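Local coordinates for protein PlzA (Borrelia burgdorferi, PDB 7MIE) that binds the second messenger c-di-GMP through a PilZ-type domain and probably acts as a signalling receptor in the Lyme disease spirochaete, at residues M76-K80 with L141-S145; E239-E243 with K270-Y275; E243-L249 with A261-D267. All blocks are in the same frame, centred on the assembly; numbering follows the deposited sequence.

Interaction 1 of 3, residues M76-K80 with L141-S145; sequences MDSLK and LEFLS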
loop_
_atom_site.group_PDB
_atom_site.type_symbol
_atom_site.label_atom_id
_atom_site.label_comp_id
_atom_site.label_asym_id
_atom_site.label_seq_id
_atom_site.Cartn_x
_atom_site.Cartn_y
_atom_site.Cartn_z
ATOM N N MET A 76 -12.389 -1.518 6.023
ATOM C CA MET A 76 -13.321 -2.387 6.735
ATOM C C MET A 76 -14.362 -3.027 5.822
ATOM O O MET A 76 -14.805 -4.160 6.083
ATOM C CB MET A 76 -14.081 -1.589 7.802
ATOM C CG MET A 76 -13.193 -1.283 8.998
ATOM S SD MET A 76 -12.355 -2.694 9.769
ATOM C CE MET A 76 -13.692 -3.869 9.988
ATOM N N ASP A 77 -14.784 -2.283 4.796
ATOM C CA ASP A 77 -15.809 -2.885 3.951
ATOM C C ASP A 77 -15.527 -2.648 2.478
ATOM O O ASP A 77 -16.432 -2.726 1.644
ATOM C CB ASP A 77 -17.227 -2.507 4.376
ATOM C CG ASP A 77 -17.436 -1.012 4.422
ATOM O OD1 ASP A 77 -16.933 -0.323 3.511
ATOM O OD2 ASP A 77 -18.047 -0.546 5.424
ATOM N N SER A 78 -14.253 -2.415 2.167
ATOM C CA SER A 78 -13.866 -2.181 0.786
ATOM C C SER A 78 -12.383 -2.474 0.700
ATOM O O SER A 78 -11.733 -2.651 1.735
ATOM C CB SER A 78 -14.148 -0.737 0.334
ATOM O OG SER A 78 -13.403 0.213 1.119
ATOM N N LEU A 79 -11.884 -2.544 -0.542
ATOM C CA LEU A 79 -10.453 -2.634 -0.737
ATOM C C LEU A 79 -10.099 -1.946 -2.050
ATOM O O LEU A 79 -10.986 -1.603 -2.828
ATOM C CB LEU A 79 -10.026 -4.102 -0.625
ATOM C CG LEU A 79 -10.210 -5.021 -1.842
ATOM C CD1 LEU A 79 -9.816 -6.476 -1.464
ATOM C CD2 LEU A 79 -11.636 -4.988 -2.385
ATOM N N LYS A 80 -8.803 -1.710 -2.252
ATOM C CA LYS A 80 -8.341 -1.056 -3.465
ATOM C C LYS A 80 -7.449 -2.035 -4.225
ATOM O O LYS A 80 -6.538 -2.631 -3.656
ATOM C CB LYS A 80 -7.554 0.225 -3.179
ATOM C CG LYS A 80 -8.412 1.355 -2.637
ATOM C CD LYS A 80 -7.652 2.675 -2.470
ATOM C CE LYS A 80 -8.404 3.594 -1.539
ATOM N NZ LYS A 80 -7.589 4.810 -1.287
ATOM N N LEU A 141 -13.264 -0.837 -4.478
ATOM C CA LEU A 141 -14.360 -1.783 -4.610
ATOM C C LEU A 141 -14.977 -2.028 -3.236
ATOM O O LEU A 141 -14.266 -2.410 -2.306
ATOM C CB LEU A 141 -13.820 -3.093 -5.192
ATOM C CG LEU A 141 -13.273 -2.975 -6.619
ATOM C CD1 LEU A 141 -12.361 -4.158 -6.910
ATOM C CD2 LEU A 141 -14.452 -2.966 -7.597
ATOM N N GLU A 142 -16.308 -1.899 -3.161
ATOM C CA GLU A 142 -17.024 -2.141 -1.919
ATOM C C GLU A 142 -17.625 -3.548 -1.920
ATOM O O GLU A 142 -18.239 -3.975 -2.897
ATOM C CB GLU A 142 -18.141 -1.101 -1.802
ATOM C CG GLU A 142 -19.001 -1.325 -0.555
ATOM C CD GLU A 142 -19.944 -0.173 -0.269
ATOM O OE1 GLU A 142 -21.164 -0.397 -0.326
ATOM O OE2 GLU A 142 -19.444 0.938 0.001
ATOM N N PHE A 143 -17.477 -4.265 -0.796
ATOM C CA PHE A 143 -18.094 -5.560 -0.562
ATOM C C PHE A 143 -19.611 -5.396 -0.443
ATOM O O PHE A 143 -20.093 -4.620 0.364
ATOM C CB PHE A 143 -17.487 -6.185 0.701
ATOM C CG PHE A 143 -16.072 -6.680 0.478
ATOM C CD1 PHE A 143 -15.827 -7.844 -0.248
ATOM C CD2 PHE A 143 -14.993 -5.956 0.954
ATOM C CE1 PHE A 143 -14.530 -8.289 -0.469
ATOM C CE2 PHE A 143 -13.688 -6.389 0.743
ATOM C CZ PHE A 143 -13.467 -7.562 0.029
ATOM N N LEU A 144 -20.368 -6.121 -1.254
ATOM C CA LEU A 144 -21.825 -6.072 -1.182
ATOM C C LEU A 144 -22.403 -7.095 -0.191
ATOM O O LEU A 144 -23.580 -7.037 0.154
ATOM C CB LEU A 144 -22.403 -6.218 -2.593
ATOM C CG LEU A 144 -22.162 -5.002 -3.497
ATOM C CD1 LEU A 144 -22.759 -5.214 -4.877
ATOM C CD2 LEU A 144 -22.713 -3.713 -2.873
ATOM N N SER A 145 -21.604 -8.065 0.218
ATOM C CA SER A 145 -21.965 -8.880 1.367
ATOM C C SER A 145 -20.762 -8.891 2.299
ATOM O O SER A 145 -19.682 -8.483 1.889
ATOM C CB SER A 145 -22.343 -10.271 0.956
ATOM O OG SER A 145 -21.229 -10.931 0.380
HETATM O O HOH W 1 -17.400 1.274 1.432
#
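Leu141 N donates to Leu79 O at 2.9 Å, the shortest direct bond between the two strand ends. Leu79 N answers with a bond to Leu141 O at 3.0 Å. Leu79 and Leu141 are thus an antiparallel hydrogen-bonded pair. Ser78 and Glu142 form the next pair, which is non-hydrogen-bonded. One step further, just before strand 78-84 begins, Phe143 N reaches Asp77 O at 3.1 Å. That bond extends the pairing by one residue beyond the strand.

The two sides of the sheet differ in character. On the apolar side Leu79, Leu141 and Phe143 meet. Leu79 CG stands between its backbone N and carbonyl carbon (chi1 81°), and CD2 extends toward the partner strand. Leu79 CD2 lies 4.0 Å from Leu141 CB and equally far from Phe143 CZ. The leucine and the phenylalanine cross at about a right angle. The edge of the Phe143 ring borders the backbone of Asp77 and Ser78.

The other side is polar and carries Ser78 and Glu142. A water bridges two carboxylates here, giving one hydrogen to Asp77 OD1 at 2.7 Å and the other to Glu142 OE2 at 2.5 Å, an unusually short distance. Asp77 OD1 and Glu142 OE2 are 4.5 Å apart, and the water between them probably eases the repulsion between like charges. Glu142 OE1 also has a long, weak ion pair with Lys122.

The contact joins strands 78-84 and 134-143 of the antiparallel sheet in the PilZN3 region. Strand 119-131 flanks 134-143 on its far side, and strand 65-74 pairs with 78-84. Ile101 of strand 98-102 packs on Leu79 and Phe143, while Met76 lies against helix 149-164.

Interaction 2 of 3, residues E239-E243 with K270-Y275; sequences EIFIE and KIPLEY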
loop_
_atom_site.group_PDB
_atom_site.type_symbol
_atom_site.label_atom_id
_atom_site.label_comp_id
_atom_site.label_asym_id
_atom_site.label_seq_id
_atom_site.Cartn_x
_atom_site.Cartn_y
_atom_site.Cartn_z
ATOM N N GLU A 239 14.246 13.153 -10.673
ATOM C CA GLU A 239 14.328 13.307 -9.195
ATOM C C GLU A 239 12.909 13.383 -8.624
ATOM O O GLU A 239 12.139 14.260 -9.025
ATOM C CB GLU A 239 15.186 14.535 -8.866
ATOM C CG GLU A 239 15.956 14.443 -7.553
ATOM C CD GLU A 239 16.913 15.596 -7.275
ATOM O OE1 GLU A 239 16.985 16.061 -6.115
ATOM O OE2 GLU A 239 17.595 16.035 -8.223
ATOM N N ILE A 240 12.570 12.425 -7.735
ATOM C CA ILE A 240 11.363 12.435 -6.901
ATOM C C ILE A 240 11.652 13.258 -5.651
ATOM O O ILE A 240 12.700 13.098 -5.030
ATOM C CB ILE A 240 10.916 11.008 -6.523
ATOM C CG1 ILE A 240 10.273 10.300 -7.715
ATOM C CG2 ILE A 240 9.959 11.022 -5.333
ATOM C CD1 ILE A 240 9.427 9.108 -7.333
ATOM N N PHE A 241 10.737 14.168 -5.326
ATOM C CA PHE A 241 10.851 15.071 -4.198
ATOM C C PHE A 241 9.724 14.749 -3.224
ATOM O O PHE A 241 8.555 14.673 -3.617
ATOM C CB PHE A 241 10.736 16.531 -4.649
ATOM C CG PHE A 241 11.835 16.945 -5.594
ATOM C CD1 PHE A 241 13.049 17.411 -5.114
ATOM C CD2 PHE A 241 11.670 16.812 -6.963
ATOM C CE1 PHE A 241 14.082 17.736 -5.986
ATOM C CE2 PHE A 241 12.693 17.154 -7.838
ATOM C CZ PHE A 241 13.895 17.614 -7.348
ATOM N N ILE A 242 10.107 14.583 -1.954
ATOM C CA ILE A 242 9.134 14.303 -0.903
ATOM C C ILE A 242 9.402 15.232 0.265
ATOM O O ILE A 242 10.463 15.202 0.880
ATOM C CB ILE A 242 9.221 12.829 -0.436
ATOM C CG1 ILE A 242 9.312 11.883 -1.636
ATOM C CG2 ILE A 242 8.047 12.495 0.478
ATOM C CD1 ILE A 242 9.567 10.434 -1.269
ATOM N N GLU A 243 8.365 15.993 0.632
ATOM C CA GLU A 243 8.444 16.886 1.775
ATOM C C GLU A 243 8.192 16.090 3.048
ATOM O O GLU A 243 7.356 15.187 3.067
ATOM C CB GLU A 243 7.413 18.001 1.586
ATOM C CG GLU A 243 7.638 18.751 0.275
ATOM C CD GLU A 243 6.651 19.890 0.018
ATOM O OE1 GLU A 243 6.365 20.624 0.979
ATOM O OE2 GLU A 243 6.137 20.012 -1.137
ATOM N N LYS A 270 0.838 14.377 1.499
ATOM C CA LYS A 270 1.551 14.955 0.377
ATOM C C LYS A 270 2.469 13.919 -0.281
ATOM O O LYS A 270 3.281 14.263 -1.134
ATOM C CB LYS A 270 2.359 16.171 0.848
ATOM C CG LYS A 270 1.488 17.388 1.195
ATOM C CD LYS A 270 2.133 18.395 2.124
ATOM C CE LYS A 270 3.443 18.869 1.550
ATOM N NZ LYS A 270 4.106 19.824 2.464
ATOM N N ILE A 271 2.352 12.655 0.122
ATOM C CA ILE A 271 3.357 11.707 -0.370
ATOM C C ILE A 271 3.074 11.419 -1.839
ATOM O O ILE A 271 1.968 11.048 -2.188
ATOM C CB ILE A 271 3.369 10.413 0.471
ATOM C CG1 ILE A 271 3.722 10.670 1.936
ATOM C CG2 ILE A 271 4.310 9.383 -0.158
ATOM C CD1 ILE A 271 3.570 9.448 2.814
ATOM N N PRO A 272 4.048 11.599 -2.751
ATOM C CA PRO A 272 3.807 11.329 -4.181
ATOM C C PRO A 272 3.367 9.877 -4.411
ATOM O O PRO A 272 3.944 8.935 -3.847
ATOM C CB PRO A 272 5.123 11.681 -4.870
ATOM C CG PRO A 272 5.884 12.527 -3.855
ATOM C CD PRO A 272 5.401 12.093 -2.476
ATOM N N LEU A 273 2.335 9.700 -5.246
ATOM C CA LEU A 273 1.843 8.379 -5.609
ATOM C C LEU A 273 2.978 7.521 -6.172
ATOM O O LEU A 273 3.024 6.321 -5.898
ATOM C CB LEU A 273 0.728 8.518 -6.657
ATOM C CG LEU A 273 0.018 7.197 -6.970
ATOM C CD1 LEU A 273 -0.399 6.492 -5.686
ATOM C CD2 LEU A 273 -1.190 7.408 -7.883
ATOM N N GLU A 274 3.910 8.121 -6.922
ATOM C CA GLU A 274 5.028 7.372 -7.494
ATOM C C GLU A 274 5.915 6.751 -6.402
ATOM O O GLU A 274 6.439 5.640 -6.574
ATOM C CB GLU A 274 5.906 8.253 -8.393
ATOM C CG GLU A 274 5.118 9.089 -9.386
ATOM C CD GLU A 274 4.650 10.367 -8.700
ATOM O OE1 GLU A 274 3.458 10.436 -8.334
ATOM O OE2 GLU A 274 5.508 11.246 -8.442
ATOM N N TYR A 275 6.088 7.471 -5.283
ATOM C CA TYR A 275 6.859 6.905 -4.176
ATOM C C TYR A 275 6.077 5.742 -3.556
ATOM O O TYR A 275 6.638 4.682 -3.273
ATOM C CB TYR A 275 7.133 7.953 -3.090
ATOM C CG TYR A 275 7.862 7.336 -1.911
ATOM C CD1 TYR A 275 9.216 7.041 -2.005
ATOM C CD2 TYR A 275 7.201 6.939 -0.751
ATOM C CE1 TYR A 275 9.918 6.433 -0.967
ATOM C CE2 TYR A 275 7.887 6.356 0.310
ATOM C CZ TYR A 275 9.242 6.065 0.194
ATOM O OH TYR A 275 9.975 5.490 1.196
HETATM O O HOH W 2 5.900 15.682 -0.639
#
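Ile242 CD1 rests over one face of the Tyr275 ring, a CH-pi contact 3.9 Å from the ring centroid and 29° off the normal. Its closest ring atom is Tyr275 CD1, at 3.5 Å. The isoleucine and the tyrosine cross at about a right angle. Ile242 has CG1 anti to its carbonyl carbon (chi1 -45°), which sends CD1 toward the ring and leaves CG2 beside Pro272. The Pro272 ring lies beside Ile242, against its CG1 and CG2. Pro272 CD is 4.0 Å from Ile242 CG2, and Pro272 CG is 3.4 Å from Phe241 O. Further down, Ile240 CD1 meets Glu274 CB at 3.8 Å.

Strand 240-250 is here covered by the start of the C-terminal helix 273-283. Pro272 holds the N-cap position, and Pro272 O takes a weak bond from Tyr275 N in the first turn. The CB atoms of Pro272 and Tyr275 both point toward the strand.

At the exposed end Lys270 NZ makes a salt bridge to Glu243 OE1 at 2.8 Å. The ammonium comes from above the carboxylate plane, 65° out of it. It also pairs with Asp267, so one lysine joins two acids. A water links the backbones nearby, accepting from Glu243 N at 2.8 Å and donating to Lys270 O.

The Tyr275 ring is positioned from further out. Its OH is hydrogen-bonded to Ser207 O, and Phe266 packs against it edge-to-face. Ser207 is itself a c-di-GMP-binding residue, and the tyrosine side chain comes within about 6 Å of a bound c-di-GMP, nearest atoms.

Interaction 3 of 3, residues E243-L249 with A261-D267; sequences EGKSKSL and ALGIAFD. With C2E (9,9'-[(2R,3R,3aS,5S,7aR,9R,10R,10aS,12S,14aR)-3,5,10,12-tetrahydroxy-5,12-dioxidooctahydro-2H,7H-difuro[3,2-d:3',2'-j][1,3,7,9,2,8]tetraoxadiphosphacyclododecine-2,9-diyl]bis(2-amino-1,9-dihydro-6H-purin-6-one)), chain C.
Segments 243-249 and 261-266, of strands 240-250 and 260-266, run antiparallel; their axes come within 4.4 Å at 142°. Lys245 and Ala265 exchange two bonds of 2.9 Å, Lys245 N to Ala265 O and Ala265 N to Lys245 O. Then the register slips by one. Lys247 and Ser248 both face Gly263 in a classic beta bulge. Gly263 O takes a firm bond from Lys247 N at 2.7 Å and a weak one from Ser248 N. Asp267 N closes the far end on Glu243 O.

Ser246 CB touches Leu262 CD1 at 3.8 Å, on the side that also carries Ile264. On the other side Lys247 bends at chi2 (-55°), and Lys247 CE lies 3.6 Å from Ala265 CB. Lys247 NZ makes a weak bond to O1P of c-di-GMP at 3.2 Å. Ala265 CB is 3.3 Å from O4' of the same ligand. Ser248 touches a second bound c-di-GMP. Lys245 NZ forms a long salt bridge with Asp267 OD1, but its stronger partner is Asp228, and Asp267 OD2 pairs with Lys270.

Arg168, Arg172, Asp205 and Ser207 also bind c-di-GMP. The backbone of 263-265 and the Ala265 methyl lie against the nucleotide, and the Lys247 charge probably helps offset that of the phosphate.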
loop_
_atom_site.group_PDB
_atom_site.type_symbol
_atom_site.label_atom_id
_atom_site.label_comp_id
_atom_site.label_asym_id
_atom_site.label_seq_id
_atom_site.Cartn_x
_atom_site.Cartn_y
_atom_site.Cartn_z
ATOM N N GLU A 243 8.365 15.993 0.632
ATOM C CA GLU A 243 8.444 16.886 1.775
ATOM C C GLU A 243 8.192 16.090 3.048
ATOM O O GLU A 243 7.356 15.187 3.067
ATOM C CB GLU A 243 7.413 18.001 1.586
ATOM C CG GLU A 243 7.638 18.751 0.275
ATOM C CD GLU A 243 6.651 19.890 0.018
ATOM O OE1 GLU A 243 6.365 20.624 0.979
ATOM O OE2 GLU A 243 6.137 20.012 -1.137
ATOM N N GLY A 244 8.934 16.439 4.094
ATOM C CA GLY A 244 8.836 15.739 5.365
ATOM C C GLY A 244 9.448 16.541 6.511
ATOM O O GLY A 244 9.840 17.697 6.342
ATOM N N LYS A 245 9.491 15.911 7.689
ATOM C CA LYS A 245 9.992 16.505 8.920
ATOM C C LYS A 245 10.937 15.518 9.589
ATOM O O LYS A 245 10.769 14.303 9.470
ATOM C CB LYS A 245 8.825 16.817 9.863
ATOM C CG LYS A 245 7.840 17.834 9.299
ATOM C CD LYS A 245 6.790 18.311 10.279
ATOM C CE LYS A 245 5.704 19.153 9.635
ATOM N NZ LYS A 245 6.164 19.821 8.393
ATOM N N SER A 246 11.930 16.053 10.291
ATOM C CA SER A 246 12.883 15.229 11.013
ATOM C C SER A 246 12.209 14.632 12.248
ATOM O O SER A 246 11.301 15.240 12.815
ATOM C CB SER A 246 14.117 16.006 11.357
ATOM O OG SER A 246 13.761 17.053 12.254
ATOM N N LYS A 247 12.603 13.405 12.610
ATOM C CA LYS A 247 12.033 12.729 13.774
ATOM C C LYS A 247 13.126 12.213 14.701
ATOM O O LYS A 247 12.932 12.107 15.901
ATOM C CB LYS A 247 11.185 11.510 13.399
ATOM C CG LYS A 247 9.812 11.830 12.840
ATOM C CD LYS A 247 8.990 12.708 13.764
ATOM C CE LYS A 247 7.673 13.113 13.145
ATOM N NZ LYS A 247 6.696 13.509 14.185
ATOM N N SER A 248 14.264 11.821 14.146
ATOM C CA SER A 248 15.320 11.380 15.025
ATOM C C SER A 248 16.635 11.838 14.432
ATOM O O SER A 248 16.762 11.937 13.214
ATOM C CB SER A 248 15.287 9.875 15.213
ATOM O OG SER A 248 15.919 9.255 14.101
ATOM N N LEU A 249 17.572 12.168 15.320
ATOM C CA LEU A 249 18.948 12.433 14.949
ATOM C C LEU A 249 19.845 11.793 16.003
ATOM O O LEU A 249 19.542 11.838 17.199
ATOM C CB LEU A 249 19.183 13.949 14.852
ATOM C CG LEU A 249 20.258 14.399 13.859
ATOM C CD1 LEU A 249 20.262 15.909 13.700
ATOM C CD2 LEU A 249 21.648 13.917 14.249
ATOM N N ALA A 261 22.729 10.200 11.596
ATOM C CA ALA A 261 21.620 9.398 11.103
ATOM C C ALA A 261 20.327 10.147 11.386
ATOM O O ALA A 261 19.991 10.392 12.540
ATOM C CB ALA A 261 21.609 8.024 11.747
ATOM N N LEU A 262 19.576 10.429 10.321
ATOM C CA LEU A 262 18.414 11.292 10.389
ATOM C C LEU A 262 17.158 10.499 10.003
ATOM O O LEU A 262 17.054 10.062 8.867
ATOM C CB LEU A 262 18.661 12.409 9.368
ATOM C CG LEU A 262 17.528 13.419 9.200
ATOM C CD1 LEU A 262 17.317 14.213 10.480
ATOM C CD2 LEU A 262 17.806 14.363 8.032
ATOM N N GLY A 263 16.223 10.349 10.948
ATOM C CA GLY A 263 14.912 9.752 10.696
ATOM C C GLY A 263 13.928 10.808 10.193
ATOM O O GLY A 263 13.901 11.913 10.727
ATOM N N ILE A 264 13.137 10.478 9.158
ATOM C CA ILE A 264 12.269 11.430 8.482
ATOM C C ILE A 264 10.867 10.841 8.397
ATOM O O ILE A 264 10.708 9.684 8.020
ATOM C CB ILE A 264 12.785 11.684 7.046
ATOM C CG1 ILE A 264 14.226 12.220 7.041
ATOM C CG2 ILE A 264 11.802 12.572 6.266
ATOM C CD1 ILE A 264 14.919 12.153 5.690
ATOM N N ALA A 265 9.864 11.652 8.739
ATOM C CA ALA A 265 8.461 11.361 8.528
ATOM C C ALA A 265 8.001 12.219 7.369
ATOM O O ALA A 265 8.006 13.464 7.494
ATOM C CB ALA A 265 7.657 11.741 9.775
ATOM N N PHE A 266 7.594 11.571 6.266
ATOM C CA PHE A 266 7.047 12.291 5.127
ATOM C C PHE A 266 5.702 12.917 5.495
ATOM O O PHE A 266 4.902 12.303 6.196
ATOM C CB PHE A 266 6.889 11.358 3.916
ATOM C CG PHE A 266 8.163 10.678 3.466
ATOM C CD1 PHE A 266 9.402 11.281 3.620
ATOM C CD2 PHE A 266 8.117 9.424 2.887
ATOM C CE1 PHE A 266 10.559 10.660 3.165
ATOM C CE2 PHE A 266 9.271 8.771 2.470
ATOM C CZ PHE A 266 10.494 9.394 2.603
ATOM N N ASP A 267 5.448 14.144 5.017
ATOM C CA ASP A 267 4.158 14.777 5.283
ATOM C C ASP A 267 3.028 13.909 4.735
ATOM O O ASP A 267 2.963 13.638 3.534
ATOM C CB ASP A 267 4.128 16.197 4.706
ATOM C CG ASP A 267 5.119 17.164 5.344
ATOM O OD1 ASP A 267 5.649 16.842 6.402
ATOM O OD2 ASP A 267 5.332 18.266 4.770
HETATM P P1 C2E C . 6.425 9.295 14.397
HETATM O O2P C2E C . 7.681 9.396 15.150
HETATM O O1P C2E C . 5.560 10.507 14.155
HETATM O "O5'" C2E C . 6.894 8.868 12.920
HETATM C "C5'" C2E C . 5.900 8.833 11.882
HETATM C "C4'" C2E C . 6.401 7.980 10.739
HETATM O "O4'" C2E C . 7.653 8.510 10.252
HETATM C "C3'" C2E C . 6.738 6.530 11.096
HETATM O "O3'" C2E C . 5.522 5.790 11.057
HETATM C "C2'" C2E C . 7.564 6.163 9.834
HETATM O "O2'" C2E C . 6.698 6.014 8.726
HETATM C "C1'" C2E C . 8.356 7.463 9.604
HETATM N N9 C2E C . 9.700 7.389 10.153
HETATM C C8 C2E C . 10.240 8.016 11.253
HETATM N N7 C2E C . 11.494 7.717 11.455
HETATM C C5 C2E C . 11.783 6.800 10.439
HETATM C C6 C2E C . 12.974 6.095 10.153
HETATM O O6 C2E C . 14.023 6.101 10.816
HETATM N N1 C2E C . 12.815 5.261 9.032
HETATM C C2 C2E C . 11.664 5.144 8.280
HETATM N N2 C2E C . 11.669 4.289 7.235
HETATM N N3 C2E C . 10.540 5.801 8.547
HETATM C C4 C2E C . 10.685 6.605 9.636
HETATM P P11 C2E C . 5.500 4.349 11.797
HETATM O O21 C2E C . 4.184 3.772 11.399
HETATM O O11 C2E C . 6.746 3.619 11.372
HETATM O O5A C2E C . 5.650 4.748 13.353
HETATM C C5A C2E C . 4.448 5.276 13.970
HETATM C C4A C2E C . 4.819 5.869 15.300
HETATM O O4A C2E C . 5.309 4.833 16.182
HETATM C C3A C2E C . 5.960 6.885 15.235
HETATM O O3A C2E C . 5.396 8.127 14.818
HETATM C C2A C2E C . 6.464 6.834 16.675
HETATM O O2A C2E C . 5.627 7.558 17.566
HETATM C C1A C2E C . 6.380 5.325 16.938
HETATM N N91 C2E C . 7.602 4.595 16.658
HETATM C C81 C2E C . 7.855 3.746 15.601
HETATM N N71 C2E C . 9.067 3.254 15.649
HETATM C C51 C2E C . 9.639 3.793 16.804
HETATM C C61 C2E C . 10.930 3.614 17.383
HETATM O O61 C2E C . 11.877 2.907 17.018
HETATM N N11 C2E C . 11.068 4.350 18.557
HETATM C C21 C2E C . 10.127 5.197 19.085
HETATM N N21 C2E C . 10.474 5.824 20.223
HETATM N N31 C2E C . 8.900 5.338 18.581
HETATM C C41 C2E C . 8.738 4.621 17.425
HETATM O O HOH W 3 5.207 14.063 1.608
#

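In the fold
From the N terminus, interaction 1 comes first. It closes a loop of 60 residues, about half of them in strands, by joining strands 78-84 and 134-143. It is complete before the others begin. Interaction 2 then opens on strand 240-250 and closes at the start of helix 273-283. Interaction 3 is nested inside that loop, as the hairpin of strands 240-250 and 260-266. Interactions 2 and 3 share Glu243, and they touch where Phe266 packs on Ile242, Ile271 and Tyr275. Together they tie the C-terminal helix to the nucleotide-binding sheet. Interaction 1 belongs to the other sheet, about 28 Å from interaction 2 and about 34 Å from interaction 3, centre to centre.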